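PDB 3T24: porin from Pseudomonas aeruginosa, which forms a beta-barrel channel in the bacterial outer membrane, probably for the uptake of small carboxylate-bearing solutes. Local coordinates for residues D240-R245 with Y294-I299; D255-N260 with K278-T283; S109-K114 with L142-I147. All blocks are in the same frame, centred on the assembly; numbering follows the deposited sequence.

Interaction 1: D240-R245 with Y294-I299; sequences DIRWAR and YLVNFI
A cation-pi stack of Arg242 on Tyr294 joins the barrel wall to the loop between strands 270-280 and 310-319. The guanidinium of Arg242, on strand 235-248, lies flat on the tyrosine ring. The centres are 3.6 Å apart and the planes differ by 9°. Arg242 NH1 sits over the ring centre, while CZ and NH2 lie nearer the phenol end. Tyr294 CG stands anti to the backbone N (chi1 -169°), and the ring beyond it lies over the guanidinium. On the opposite face of the guanidinium, Val296 CG1 is 3.8 Å from Arg242 CZ. The cation is thus sandwiched between an aromatic ring and a methyl group. Leu295 N lies at its edge, 3.6 Å from Arg242 NH1. A type I turn from Leu295 to Phe298 carries the loop onward.

Asp240, two residues earlier on the same strand, grips the guanidinium side-on. Arg242 NE reaches Asp240 OD1 at 3.0 Å, and Arg242 NH2 reaches Asp240 OD2 at 3.2 Å. Both nitrogens meet the carboxylate from above its plane. Asn260 OD1, on strand 255-267, accepts a hydrogen bond from Val296 N. The salt bridge should fix the rotation of the guanidinium and partly offset its charge, leaving its faces to the loop.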
ATOM      1  N   ASP A 240      -1.371   1.574 -17.174  1.00 50.35           N
ATOM      2  CA  ASP A 240      -1.998   1.931 -15.910  1.00 45.10           C
ATOM      3  C   ASP A 240      -2.025   3.449 -15.800  1.00 49.18           C
ATOM      4  O   ASP A 240      -1.021   4.064 -15.424  1.00 46.80           O
ATOM      5  CB  ASP A 240      -1.171   1.351 -14.761  1.00 51.50           C
ATOM      6  CG  ASP A 240      -1.903   1.375 -13.419  1.00 57.98           C
ATOM      7  OD1 ASP A 240      -2.786   2.232 -13.200  1.00 59.01           O
ATOM      8  OD2 ASP A 240      -1.586   0.518 -12.575  1.00 63.16           O
ATOM      9  N   ILE A 241      -3.155   4.063 -16.144  1.00 49.67           N
ATOM     10  CA  ILE A 241      -3.240   5.527 -16.135  1.00 51.12           C
ATOM     11  C   ILE A 241      -4.156   5.998 -15.004  1.00 44.79           C
ATOM     12  O   ILE A 241      -5.227   5.438 -14.790  1.00 46.25           O
ATOM     13  CB  ILE A 241      -3.659   6.133 -17.516  1.00 45.17           C
ATOM     14  CG1 ILE A 241      -2.547   5.965 -18.555  1.00 48.37           C
ATOM     15  CG2 ILE A 241      -3.913   7.632 -17.401  1.00 42.87           C
ATOM     16  CD1 ILE A 241      -2.224   4.558 -18.904  1.00 50.79           C
ATOM     17  N   ARG A 242      -3.709   7.030 -14.292  1.00 42.95           N
ATOM     18  CA  ARG A 242      -4.328   7.467 -13.049  1.00 41.75           C
ATOM     19  C   ARG A 242      -4.371   8.980 -12.945  1.00 41.48           C
ATOM     20  O   ARG A 242      -3.460   9.672 -13.405  1.00 45.83           O
ATOM     21  CB  ARG A 242      -3.512   6.960 -11.867  1.00 38.60           C
ATOM     22  CG  ARG A 242      -3.251   5.466 -11.874  1.00 38.43           C
ATOM     23  CD  ARG A 242      -2.482   5.087 -10.631  1.00 36.13           C
ATOM     24  NE  ARG A 242      -2.114   3.680 -10.615  1.00 29.01           N
ATOM     25  CZ  ARG A 242      -1.393   3.122  -9.651  1.00 32.07           C
ATOM     26  NH1 ARG A 242      -0.964   3.851  -8.620  1.00 27.87           N
ATOM     27  NH2 ARG A 242      -1.108   1.833  -9.714  1.00 35.12           N
ATOM     28  N   TRP A 243      -5.412   9.494 -12.303  1.00 35.20           N
ATOM     29  CA  TRP A 243      -5.525  10.930 -12.101  1.00 33.60           C
ATOM     30  C   TRP A 243      -6.408  11.214 -10.909  1.00 31.83           C
ATOM     31  O   TRP A 243      -7.511  10.702 -10.814  1.00 35.29           O
ATOM     32  CB  TRP A 243      -6.100  11.599 -13.352  1.00 38.23           C
ATOM     33  CG  TRP A 243      -6.083  13.075 -13.257  1.00 41.93           C
ATOM     34  CD1 TRP A 243      -5.038  13.908 -13.552  1.00 46.02           C
ATOM     35  CD2 TRP A 243      -7.156  13.915 -12.826  1.00 43.12           C
ATOM     36  NE1 TRP A 243      -5.401  15.215 -13.343  1.00 47.16           N
ATOM     37  CE2 TRP A 243      -6.695  15.248 -12.897  1.00 48.10           C
ATOM     38  CE3 TRP A 243      -8.463  13.673 -12.397  1.00 42.13           C
ATOM     39  CZ2 TRP A 243      -7.494  16.331 -12.547  1.00 51.39           C
ATOM     40  CZ3 TRP A 243      -9.254  14.742 -12.052  1.00 47.84           C
ATOM     41  CH2 TRP A 243      -8.768  16.059 -12.125  1.00 53.97           C
ATOM     42  N   ALA A 244      -5.912  12.023  -9.983  1.00 36.56           N
ATOM     43  CA  ALA A 244      -6.644  12.280  -8.751  1.00 35.79           C
ATOM     44  C   ALA A 244      -6.667  13.766  -8.460  1.00 36.77           C
ATOM     45  O   ALA A 244      -5.645  14.444  -8.560  1.00 29.61           O
ATOM     46  CB  ALA A 244      -6.001  11.542  -7.587  1.00 33.56           C
ATOM     47  N   ARG A 245      -7.843  14.256  -8.097  1.00 35.57           N
ATOM     48  CA  ARG A 245      -8.016  15.627  -7.669  1.00 34.91           C
ATOM     49  C   ARG A 245      -8.323  15.581  -6.174  1.00 35.39           C
ATOM     50  O   ARG A 245      -9.265  14.897  -5.740  1.00 32.03           O
ATOM     51  CB  ARG A 245      -9.160  16.279  -8.466  1.00 41.60           C
ATOM     52  CG  ARG A 245      -9.579  17.675  -8.020  1.00 40.65           C
ATOM     53  CD  ARG A 245      -8.358  18.550  -7.920  1.00 53.85           C
ATOM     54  NE  ARG A 245      -8.648  19.974  -7.766  1.00 58.02           N
ATOM     55  CZ  ARG A 245      -7.852  20.810  -7.108  1.00 63.50           C
ATOM     56  NH1 ARG A 245      -6.744  20.349  -6.542  1.00 58.31           N
ATOM     57  NH2 ARG A 245      -8.163  22.096  -7.004  1.00 72.87           N
ATOM     58  N   TYR A 294      -1.543   5.588  -3.266  1.00 20.48           N
ATOM     59  CA  TYR A 294      -1.661   4.871  -4.500  1.00 21.77           C
ATOM     60  C   TYR A 294      -1.057   5.697  -5.634  1.00 32.62           C
ATOM     61  O   TYR A 294      -1.772   6.375  -6.356  1.00 30.99           O
ATOM     62  CB  TYR A 294      -3.138   4.587  -4.740  1.00 26.44           C
ATOM     63  CG  TYR A 294      -3.400   3.627  -5.862  1.00 30.97           C
ATOM     64  CD1 TYR A 294      -2.825   2.350  -5.867  1.00 30.31           C
ATOM     65  CD2 TYR A 294      -4.251   3.977  -6.911  1.00 32.29           C
ATOM     66  CE1 TYR A 294      -3.078   1.455  -6.913  1.00 26.38           C
ATOM     67  CE2 TYR A 294      -4.515   3.087  -7.949  1.00 34.62           C
ATOM     68  CZ  TYR A 294      -3.929   1.836  -7.948  1.00 34.90           C
ATOM     69  OH  TYR A 294      -4.195   0.975  -8.995  1.00 43.49           O
ATOM     70  N   LEU A 295       0.265   5.626  -5.782  1.00 34.24           N
ATOM     71  CA  LEU A 295       1.001   6.406  -6.786  1.00 25.96           C
ATOM     72  C   LEU A 295       2.060   5.530  -7.458  1.00 28.78           C
ATOM     73  O   LEU A 295       2.789   4.809  -6.789  1.00 30.80           O
ATOM     74  CB  LEU A 295       1.697   7.617  -6.121  1.00 24.39           C
ATOM     75  CG  LEU A 295       0.794   8.675  -5.463  1.00 27.48           C
ATOM     76  CD1 LEU A 295       1.588   9.657  -4.588  1.00 19.91           C
ATOM     77  CD2 LEU A 295      -0.051   9.425  -6.512  1.00 21.77           C
ATOM     78  N   VAL A 296       2.180   5.612  -8.775  1.00 27.30           N
ATOM     79  CA  VAL A 296       3.103   4.728  -9.483  1.00 29.54           C
ATOM     80  C   VAL A 296       4.571   4.905  -9.095  1.00 31.27           C
ATOM     81  O   VAL A 296       5.355   3.979  -9.235  1.00 35.21           O
ATOM     82  CB  VAL A 296       2.982   4.847 -11.033  1.00 28.55           C
ATOM     83  CG1 VAL A 296       1.618   4.391 -11.497  1.00 29.35           C
ATOM     84  CG2 VAL A 296       3.309   6.291 -11.519  1.00 28.51           C
ATOM     85  N   ASN A 297       4.960   6.088  -8.634  1.00 36.63           N
ATOM     86  CA  ASN A 297       6.362   6.293  -8.253  1.00 36.81           C
ATOM     87  C   ASN A 297       6.614   6.291  -6.760  1.00 33.76           C
ATOM     88  O   ASN A 297       7.691   6.659  -6.297  1.00 32.71           O
ATOM     89  CB  ASN A 297       6.928   7.552  -8.884  1.00 37.55           C
ATOM     90  CG  ASN A 297       7.045   7.430 -10.374  1.00 39.97           C
ATOM     91  OD1 ASN A 297       6.997   6.313 -10.924  1.00 39.75           O
ATOM     92  ND2 ASN A 297       7.204   8.577 -11.055  1.00 31.92           N
ATOM     93  N   PHE A 298       5.610   5.859  -6.015  1.00 31.97           N
ATOM     94  CA  PHE A 298       5.783   5.576  -4.616  1.00 29.36           C
ATOM     95  C   PHE A 298       6.587   4.293  -4.538  1.00 34.15           C
ATOM     96  O   PHE A 298       6.146   3.259  -5.029  1.00 36.74           O
ATOM     97  CB  PHE A 298       4.413   5.389  -3.961  1.00 28.19           C
ATOM     98  CG  PHE A 298       4.466   4.696  -2.634  1.00 30.32           C
ATOM     99  CD1 PHE A 298       5.032   5.322  -1.538  1.00 30.20           C
ATOM    100  CD2 PHE A 298       3.953   3.410  -2.485  1.00 31.99           C
ATOM    101  CE1 PHE A 298       5.082   4.685  -0.298  1.00 31.68           C
ATOM    102  CE2 PHE A 298       3.984   2.770  -1.253  1.00 32.76           C
ATOM    103  CZ  PHE A 298       4.565   3.421  -0.146  1.00 29.20           C
ATOM    104  N   ILE A 299       7.762   4.358  -3.915  1.00 30.55           N
ATOM    105  CA  ILE A 299       8.649   3.195  -3.820  1.00 30.49           C
ATOM    106  C   ILE A 299       9.180   3.005  -2.398  1.00 34.60           C
ATOM    107  O   ILE A 299       8.488   3.334  -1.436  1.00 32.18           O
ATOM    108  CB  ILE A 299       9.800   3.250  -4.863  1.00 25.58           C
ATOM    109  CG1 ILE A 299      10.640   4.537  -4.716  1.00 27.47           C
ATOM    110  CG2 ILE A 299       9.208   3.138  -6.259  1.00 26.73           C
ATOM    111  CD1 ILE A 299      11.887   4.586  -5.633  1.00 33.22           C
TER

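Interaction 2: D255-N260 with K278-T283; sequences DNKALN and KMSGDT
Asp255 and Asn256 both hold CG anti to the backbone N (chi1 164° and 173°), which places each CG on the way to residues 281-283; the polar ends beyond them make the bonds. Thr283 answers with OG1 between its backbone N and carbonyl carbon (chi1 75°), where it accepts from Asp255 N in a long but nearly straight bond of 3.3 Å. Asp255 O in turn receives Thr283 N at 3.1 Å. The carboxylate takes a further donor: Asp282 N binds Asp255 OD2 at 2.9 Å, from above the carboxylate plane. Asn256 ND2 donates to Thr283 O at 3.0 Å and makes a weak bond to Met279 SD.

The rest is an antiparallel ladder. Lys257 with Ser280 and Leu259 with Lys278 are hydrogen-bonded pairs. The bond from Lys278 N to Leu259 O is 2.7 Å. Ala258 with Met279, between them, is a non-hydrogen-bonded pair. The Met279 chain is bent, and its CE comes to 3.5 Å from Ala258 CB. This apolar pair lies on the other face of the sheet from Lys257, Leu259, Lys278 and Ser280. At Gly281 the ladder gives way to the turn. The backbone angles of Gly281 call for glycine; a CB there would clash with Asp255 O. Its CA passes 3.5 Å from Asp255 O.

The contact closes the open end of the beta hairpin 255-267 and 270-280. Phe285 covers Asn256 and Ala258. On one side strand 235-248 continues the sheet. Its Arg245 salt-bridges Asp255 OD1 and may offset the like charges of Asp255 OD2 and Asp282 OD1, 5.4 Å apart. On the other side Met279 pairs through its backbone with Glu309, just before strand 310-319.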
ATOM      1  N   ASP A 255      -4.677  20.940  -1.828  1.00 25.19           N
ATOM      2  CA  ASP A 255      -5.051  21.363  -3.174  1.00 26.89           C
ATOM      3  C   ASP A 255      -4.091  20.712  -4.168  1.00 26.53           C
ATOM      4  O   ASP A 255      -2.965  21.190  -4.376  1.00 28.84           O
ATOM      5  CB  ASP A 255      -4.990  22.881  -3.289  1.00 30.82           C
ATOM      6  CG  ASP A 255      -4.996  23.351  -4.728  1.00 40.39           C
ATOM      7  OD1 ASP A 255      -5.839  22.844  -5.502  1.00 40.76           O
ATOM      8  OD2 ASP A 255      -4.140  24.199  -5.091  1.00 45.00           O
ATOM      9  N   ASN A 256      -4.516  19.600  -4.758  1.00 25.89           N
ATOM     10  CA  ASN A 256      -3.583  18.780  -5.507  1.00 25.48           C
ATOM     11  C   ASN A 256      -4.216  18.060  -6.671  1.00 27.46           C
ATOM     12  O   ASN A 256      -5.341  17.552  -6.580  1.00 26.76           O
ATOM     13  CB  ASN A 256      -2.913  17.762  -4.559  1.00 26.21           C
ATOM     14  CG  ASN A 256      -2.043  16.736  -5.296  1.00 27.03           C
ATOM     15  OD1 ASN A 256      -2.454  15.591  -5.532  1.00 28.19           O
ATOM     16  ND2 ASN A 256      -0.826  17.130  -5.618  1.00 26.99           N
ATOM     17  N   LYS A 257      -3.475  18.007  -7.762  1.00 25.21           N
ATOM     18  CA  LYS A 257      -3.805  17.095  -8.838  1.00 37.13           C
ATOM     19  C   LYS A 257      -2.610  16.173  -9.029  1.00 31.94           C
ATOM     20  O   LYS A 257      -1.460  16.614  -9.000  1.00 33.56           O
ATOM     21  CB  LYS A 257      -4.136  17.857 -10.122  1.00 36.28           C
ATOM     22  CG  LYS A 257      -5.023  19.060  -9.886  1.00 48.00           C
ATOM     23  CD  LYS A 257      -5.481  19.702 -11.195  1.00 61.25           C
ATOM     24  CE  LYS A 257      -6.397  20.895 -10.946  1.00 74.34           C
ATOM     25  NZ  LYS A 257      -5.709  21.996 -10.200  1.00 81.88           N
ATOM     26  N   ALA A 258      -2.877  14.891  -9.201  1.00 31.37           N
ATOM     27  CA  ALA A 258      -1.810  13.922  -9.312  1.00 26.95           C
ATOM     28  C   ALA A 258      -2.011  13.096 -10.559  1.00 31.15           C
ATOM     29  O   ALA A 258      -2.842  12.193 -10.577  1.00 39.82           O
ATOM     30  CB  ALA A 258      -1.791  13.022  -8.090  1.00 27.36           C
ATOM     31  N   LEU A 259      -1.254  13.404 -11.604  1.00 33.24           N
ATOM     32  CA  LEU A 259      -1.268  12.570 -12.793  1.00 38.95           C
ATOM     33  C   LEU A 259      -0.126  11.583 -12.657  1.00 36.80           C
ATOM     34  O   LEU A 259       1.018  11.967 -12.412  1.00 35.37           O
ATOM     35  CB  LEU A 259      -1.118  13.409 -14.057  1.00 37.67           C
ATOM     36  CG  LEU A 259      -1.079  12.676 -15.405  1.00 48.49           C
ATOM     37  CD1 LEU A 259      -2.299  11.767 -15.632  1.00 45.77           C
ATOM     38  CD2 LEU A 259      -0.891  13.661 -16.588  1.00 38.31           C
ATOM     39  N   ASN A 260      -0.445  10.306 -12.785  1.00 35.16           N
ATOM     40  CA  ASN A 260       0.573   9.278 -12.677  1.00 37.57           C
ATOM     41  C   ASN A 260       0.182   8.041 -13.469  1.00 42.12           C
ATOM     42  O   ASN A 260      -0.941   7.564 -13.384  1.00 47.75           O
ATOM     43  CB  ASN A 260       0.927   8.959 -11.205  1.00 32.64           C
ATOM     44  CG  ASN A 260      -0.241   8.402 -10.413  1.00 33.57           C
ATOM     45  OD1 ASN A 260      -0.182   7.280  -9.928  1.00 37.55           O
ATOM     46  ND2 ASN A 260      -1.295   9.197 -10.248  1.00 31.15           N
ATOM     47  N   LYS A 278       3.293  13.360 -11.758  1.00 33.94           N
ATOM     48  CA  LYS A 278       3.349  14.814 -11.691  1.00 35.48           C
ATOM     49  C   LYS A 278       2.340  15.373 -10.696  1.00 35.79           C
ATOM     50  O   LYS A 278       1.137  15.137 -10.809  1.00 37.07           O
ATOM     51  CB  LYS A 278       3.171  15.429 -13.092  1.00 36.45           C
ATOM     52  CG  LYS A 278       2.900  16.945 -13.157  1.00 37.81           C
ATOM     53  CD  LYS A 278       3.963  17.770 -12.424  1.00 42.76           C
ATOM     54  CE  LYS A 278       4.154  19.181 -13.041  1.00 56.61           C
ATOM     55  NZ  LYS A 278       4.256  20.310 -12.049  1.00 43.25           N
ATOM     56  N   MET A 279       2.866  16.091  -9.710  1.00 28.10           N
ATOM     57  CA  MET A 279       2.075  16.823  -8.748  1.00 26.70           C
ATOM     58  C   MET A 279       1.889  18.259  -9.246  1.00 35.08           C
ATOM     59  O   MET A 279       2.825  18.875  -9.748  1.00 34.35           O
ATOM     60  CB  MET A 279       2.833  16.894  -7.411  1.00 26.14           C
ATOM     61  CG  MET A 279       3.222  15.558  -6.817  1.00 25.19           C
ATOM     62  SD  MET A 279       1.790  14.688  -6.152  1.00 29.24           S
ATOM     63  CE  MET A 279       1.588  13.420  -7.394  1.00 22.25           C
ATOM     64  N   SER A 280       0.689  18.800  -9.075  1.00 31.97           N
ATOM     65  CA  SER A 280       0.493  20.223  -9.241  1.00 30.51           C
ATOM     66  C   SER A 280      -0.566  20.705  -8.272  1.00 30.39           C
ATOM     67  O   SER A 280      -1.261  19.889  -7.659  1.00 29.04           O
ATOM     68  CB  SER A 280       0.131  20.586 -10.685  1.00 30.05           C
ATOM     69  OG  SER A 280      -0.850  19.729 -11.216  1.00 33.29           O
ATOM     70  N   GLY A 281      -0.660  22.028  -8.129  1.00 27.49           N
ATOM     71  CA  GLY A 281      -1.538  22.666  -7.166  1.00 26.60           C
ATOM     72  C   GLY A 281      -0.690  23.114  -6.005  1.00 28.94           C
ATOM     73  O   GLY A 281       0.520  22.944  -6.030  1.00 29.31           O
ATOM     74  N   ASP A 282      -1.317  23.633  -4.959  1.00 25.47           N
ATOM     75  CA  ASP A 282      -0.578  24.225  -3.852  1.00 32.10           C
ATOM     76  C   ASP A 282       0.053  23.227  -2.862  1.00 29.21           C
ATOM     77  O   ASP A 282       0.871  23.636  -2.035  1.00 34.00           O
ATOM     78  CB  ASP A 282      -1.477  25.223  -3.110  1.00 44.40           C
ATOM     79  CG  ASP A 282      -0.717  26.059  -2.093  1.00 47.38           C
ATOM     80  OD1 ASP A 282      -1.273  26.295  -0.990  1.00 46.97           O
ATOM     81  OD2 ASP A 282       0.418  26.497  -2.400  1.00 44.31           O
ATOM     82  N   THR A 283      -0.301  21.941  -2.947  1.00 23.81           N
ATOM     83  CA  THR A 283       0.294  20.920  -2.062  1.00 26.97           C
ATOM     84  C   THR A 283       0.583  19.646  -2.838  1.00 23.78           C
ATOM     85  O   THR A 283       0.114  19.487  -3.957  1.00 22.21           O
ATOM     86  CB  THR A 283      -0.668  20.501  -0.935  1.00 25.57           C
ATOM     87  OG1 THR A 283      -1.680  19.646  -1.488  1.00 30.14           O
ATOM     88  CG2 THR A 283      -1.318  21.719  -0.286  1.00 22.57           C
TER

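Interaction 3: S109-K114 with L142-I147; sequences SKSTLK and LNSMEI. With SO4 (sulfate ion), chain H.
Thr112 and Asn143 form the hydrogen-bonded pair that joins strands 111-115 and 140-144. Thr112 N donates to Asn143 O at 2.8 Å, and Asn143 N returns a bond to Thr112 O at 3.0 Å. Past the Ser111-Ser144 pair, Met145 N donates to Lys110 O.

Ser111 and Ser144 make a non-hydrogen-bonded pair whose side chains share a face. Ser144 OG donates to Ser111 OG at 2.8 Å. Ser111 OG passes a bond on to Glu146 OE1 at 2.9 Å, on the lone pair away from the other carboxylate oxygen. The Glu146 chain is bent (chi2 -59° places CD), and its carboxylate lies against residues 109-111. There it also meets Ser109 OG and Lys110 N, at distances so short that their values are doubtful.

The apolar share is small. Leu113 CB lies 4.3 Å from Leu142 CD1, on the face that carries the serines.

A sulfate ion, probably from the crystallisation liquor, takes Lys114 NZ on O3 at 3.0 Å. Lys105 NZ and Tyr53 OH also bond the sulfate.

The bond from Ser111 OG may stabilise the negative charge of Glu146; Ser109 and Lys110 lie close, though at doubtful distances. Together the bonds among Ser144, Ser111 and Glu146 link residues 109-111 to residues 144-146 at the protein surface.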
ATOM      1  N   SER A 109     -26.822 -12.345  -1.984  1.00 35.47           N
ATOM      2  CA  SER A 109     -26.523 -12.461  -3.406  1.00 35.85           C
ATOM      3  C   SER A 109     -25.020 -12.235  -3.640  1.00 42.61           C
ATOM      4  O   SER A 109     -24.222 -13.093  -3.282  1.00 43.97           O
ATOM      5  CB  SER A 109     -27.414 -11.531  -4.236  1.00 37.70           C
ATOM      6  OG  SER A 109     -27.107 -11.623  -5.625  1.00 44.37           O
ATOM      7  N   LYS A 110     -24.623 -11.099  -4.217  1.00 38.00           N
ATOM      8  CA  LYS A 110     -23.196 -10.850  -4.454  1.00 33.96           C
ATOM      9  C   LYS A 110     -22.708  -9.564  -3.799  1.00 31.31           C
ATOM     10  O   LYS A 110     -21.782  -8.918  -4.262  1.00 38.05           O
ATOM     11  CB  LYS A 110     -22.884 -10.863  -5.944  1.00 36.22           C
ATOM     12  CG  LYS A 110     -23.255 -12.166  -6.609  1.00 44.82           C
ATOM     13  CD  LYS A 110     -23.399 -12.010  -8.112  1.00 49.28           C
ATOM     14  CE  LYS A 110     -24.171 -13.188  -8.686  1.00 60.15           C
ATOM     15  NZ  LYS A 110     -24.739 -12.905 -10.042  1.00 64.62           N
ATOM     16  N   SER A 111     -23.363  -9.211  -2.711  1.00 31.17           N
ATOM     17  CA  SER A 111     -23.067  -8.022  -1.963  1.00 35.42           C
ATOM     18  C   SER A 111     -22.699  -8.438  -0.555  1.00 34.26           C
ATOM     19  O   SER A 111     -23.362  -9.277   0.040  1.00 39.58           O
ATOM     20  CB  SER A 111     -24.285  -7.102  -1.946  1.00 30.42           C
ATOM     21  OG  SER A 111     -24.630  -6.745  -3.261  1.00 39.80           O
ATOM     22  N   THR A 112     -21.639  -7.840  -0.035  1.00 33.95           N
ATOM     23  CA  THR A 112     -21.059  -8.236   1.242  1.00 39.73           C
ATOM     24  C   THR A 112     -20.846  -6.985   2.086  1.00 42.28           C
ATOM     25  O   THR A 112     -20.245  -6.013   1.623  1.00 45.95           O
ATOM     26  CB  THR A 112     -19.712  -8.973   1.026  1.00 38.47           C
ATOM     27  OG1 THR A 112     -19.901 -10.032   0.083  1.00 38.52           O
ATOM     28  CG2 THR A 112     -19.192  -9.587   2.308  1.00 35.24           C
ATOM     29  N   LEU A 113     -21.382  -6.999   3.303  1.00 31.73           N
ATOM     30  CA  LEU A 113     -21.172  -5.923   4.262  1.00 33.86           C
ATOM     31  C   LEU A 113     -20.283  -6.442   5.407  1.00 42.20           C
ATOM     32  O   LEU A 113     -20.532  -7.521   5.953  1.00 41.05           O
ATOM     33  CB  LEU A 113     -22.508  -5.431   4.812  1.00 33.02           C
ATOM     34  CG  LEU A 113     -22.437  -4.504   6.027  1.00 39.57           C
ATOM     35  CD1 LEU A 113     -21.824  -3.135   5.628  1.00 37.49           C
ATOM     36  CD2 LEU A 113     -23.803  -4.317   6.729  1.00 34.79           C
ATOM     37  N   LYS A 114     -19.236  -5.684   5.740  1.00 34.71           N
ATOM     38  CA  LYS A 114     -18.304  -6.039   6.798  1.00 28.44           C
ATOM     39  C   LYS A 114     -18.259  -4.942   7.843  1.00 34.24           C
ATOM     40  O   LYS A 114     -18.126  -3.768   7.505  1.00 37.45           O
ATOM     41  CB  LYS A 114     -16.895  -6.243   6.228  1.00 25.00           C
ATOM     42  CG  LYS A 114     -16.769  -7.464   5.377  1.00 32.33           C
ATOM     43  CD  LYS A 114     -15.358  -7.714   4.855  1.00 33.58           C
ATOM     44  CE  LYS A 114     -15.383  -9.009   4.031  1.00 42.02           C
ATOM     45  NZ  LYS A 114     -14.102  -9.321   3.356  1.00 47.36           N
ATOM     46  N   LEU A 142     -18.948  -1.915   2.333  1.00 34.59           N
ATOM     47  CA  LEU A 142     -19.826  -2.651   1.460  1.00 28.89           C
ATOM     48  C   LEU A 142     -19.135  -2.849   0.126  1.00 34.46           C
ATOM     49  O   LEU A 142     -18.674  -1.884  -0.504  1.00 35.73           O
ATOM     50  CB  LEU A 142     -21.120  -1.872   1.233  1.00 35.24           C
ATOM     51  CG  LEU A 142     -22.034  -2.553   0.227  1.00 53.57           C
ATOM     52  CD1 LEU A 142     -22.887  -3.640   0.929  1.00 60.09           C
ATOM     53  CD2 LEU A 142     -22.907  -1.534  -0.489  1.00 62.75           C
ATOM     54  N   ASN A 143     -19.051  -4.107  -0.295  1.00 41.24           N
ATOM     55  CA  ASN A 143     -18.612  -4.454  -1.638  1.00 37.06           C
ATOM     56  C   ASN A 143     -19.740  -5.178  -2.376  1.00 40.45           C
ATOM     57  O   ASN A 143     -20.385  -6.070  -1.824  1.00 44.54           O
ATOM     58  CB  ASN A 143     -17.347  -5.307  -1.592  1.00 36.19           C
ATOM     59  CG  ASN A 143     -16.996  -5.893  -2.946  1.00 52.64           C
ATOM     60  OD1 ASN A 143     -17.855  -6.432  -3.645  1.00 64.87           O
ATOM     61  ND2 ASN A 143     -15.739  -5.789  -3.325  1.00 49.90           N
ATOM     62  N   SER A 144     -19.970  -4.798  -3.627  1.00 45.47           N
ATOM     63  CA  SER A 144     -21.145  -5.250  -4.368  1.00 39.10           C
ATOM     64  C   SER A 144     -20.772  -5.613  -5.800  1.00 37.91           C
ATOM     65  O   SER A 144     -20.157  -4.823  -6.506  1.00 36.17           O
ATOM     66  CB  SER A 144     -22.207  -4.146  -4.377  1.00 38.68           C
ATOM     67  OG  SER A 144     -23.471  -4.637  -4.778  1.00 52.44           O
ATOM     68  N   MET A 145     -21.167  -6.806  -6.233  1.00 38.52           N
ATOM     69  CA  MET A 145     -20.895  -7.220  -7.596  1.00 40.06           C
ATOM     70  C   MET A 145     -22.133  -7.801  -8.271  1.00 40.61           C
ATOM     71  O   MET A 145     -22.046  -8.778  -9.020  1.00 40.53           O
ATOM     72  CB  MET A 145     -19.741  -8.219  -7.601  1.00 47.36           C
ATOM     73  CG  MET A 145     -18.450  -7.615  -7.058  1.00 55.71           C
ATOM     74  SD  MET A 145     -17.126  -8.791  -6.712  1.00 84.82           S
ATOM     75  CE  MET A 145     -15.814  -7.656  -6.265  1.00 80.96           C
ATOM     76  N   GLU A 146     -23.294  -7.214  -8.001  1.00 37.30           N
ATOM     77  CA  GLU A 146     -24.540  -7.788  -8.541  1.00 39.74           C
ATOM     78  C   GLU A 146     -24.564  -7.806 -10.068  1.00 40.40           C
ATOM     79  O   GLU A 146     -25.158  -8.693 -10.683  1.00 42.80           O
ATOM     80  CB  GLU A 146     -25.780  -7.071  -8.003  1.00 39.98           C
ATOM     81  CG  GLU A 146     -25.975  -7.200  -6.503  1.00 40.16           C
ATOM     82  CD  GLU A 146     -26.103  -8.643  -6.023  1.00 42.57           C
ATOM     83  OE1 GLU A 146     -25.555  -8.939  -4.939  1.00 45.72           O
ATOM     84  OE2 GLU A 146     -26.771  -9.468  -6.704  1.00 44.98           O
ATOM     85  N   ILE A 147     -23.902  -6.826 -10.673  1.00 42.24           N
ATOM     86  CA  ILE A 147     -23.910  -6.671 -12.119  1.00 41.89           C
ATOM     87  C   ILE A 147     -22.582  -7.070 -12.758  1.00 45.28           C
ATOM     88  O   ILE A 147     -21.523  -6.561 -12.379  1.00 48.32           O
ATOM     89  CB  ILE A 147     -24.289  -5.227 -12.498  1.00 41.31           C
ATOM     90  CG1 ILE A 147     -25.741  -4.964 -12.091  1.00 42.59           C
ATOM     91  CG2 ILE A 147     -24.061  -4.967 -13.991  1.00 39.27           C
ATOM     92  CD1 ILE A 147     -26.158  -3.529 -12.211  1.00 43.72           C
TER
HETATM   93  S   SO4 H 399     -14.774 -13.168   2.592  1.00 78.74           S
HETATM   94  O1  SO4 H 399     -14.014 -13.701   1.454  1.00 78.96           O
HETATM   95  O2  SO4 H 399     -15.233 -14.286   3.417  1.00 74.56           O
HETATM   96  O3  SO4 H 399     -13.916 -12.305   3.403  1.00 86.64           O
HETATM   97  O4  SO4 H 399     -15.907 -12.369   2.118  1.00 67.90           O

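In the fold
Interaction 3 comes first along the chain; interactions 1 and 2 follow, with both segments of interaction 2 lying between the two of interaction 1. Interactions 1 and 2 have centres 11 Å apart and touch. Strands 235-248 and 255-267 are neighbours in the barrel wall, joined by a probable backbone hydrogen bond from Ala258 N to Ala244 O. The hairpin of interaction 2 leads out into the loop that interaction 1 holds to the wall. Interaction 3 stands apart, its centre 26 Å and 33 Å from the other two. It pairs wall strands elsewhere, whereas interaction 1 adds a loop to the wall, consistent with shaping of the channel.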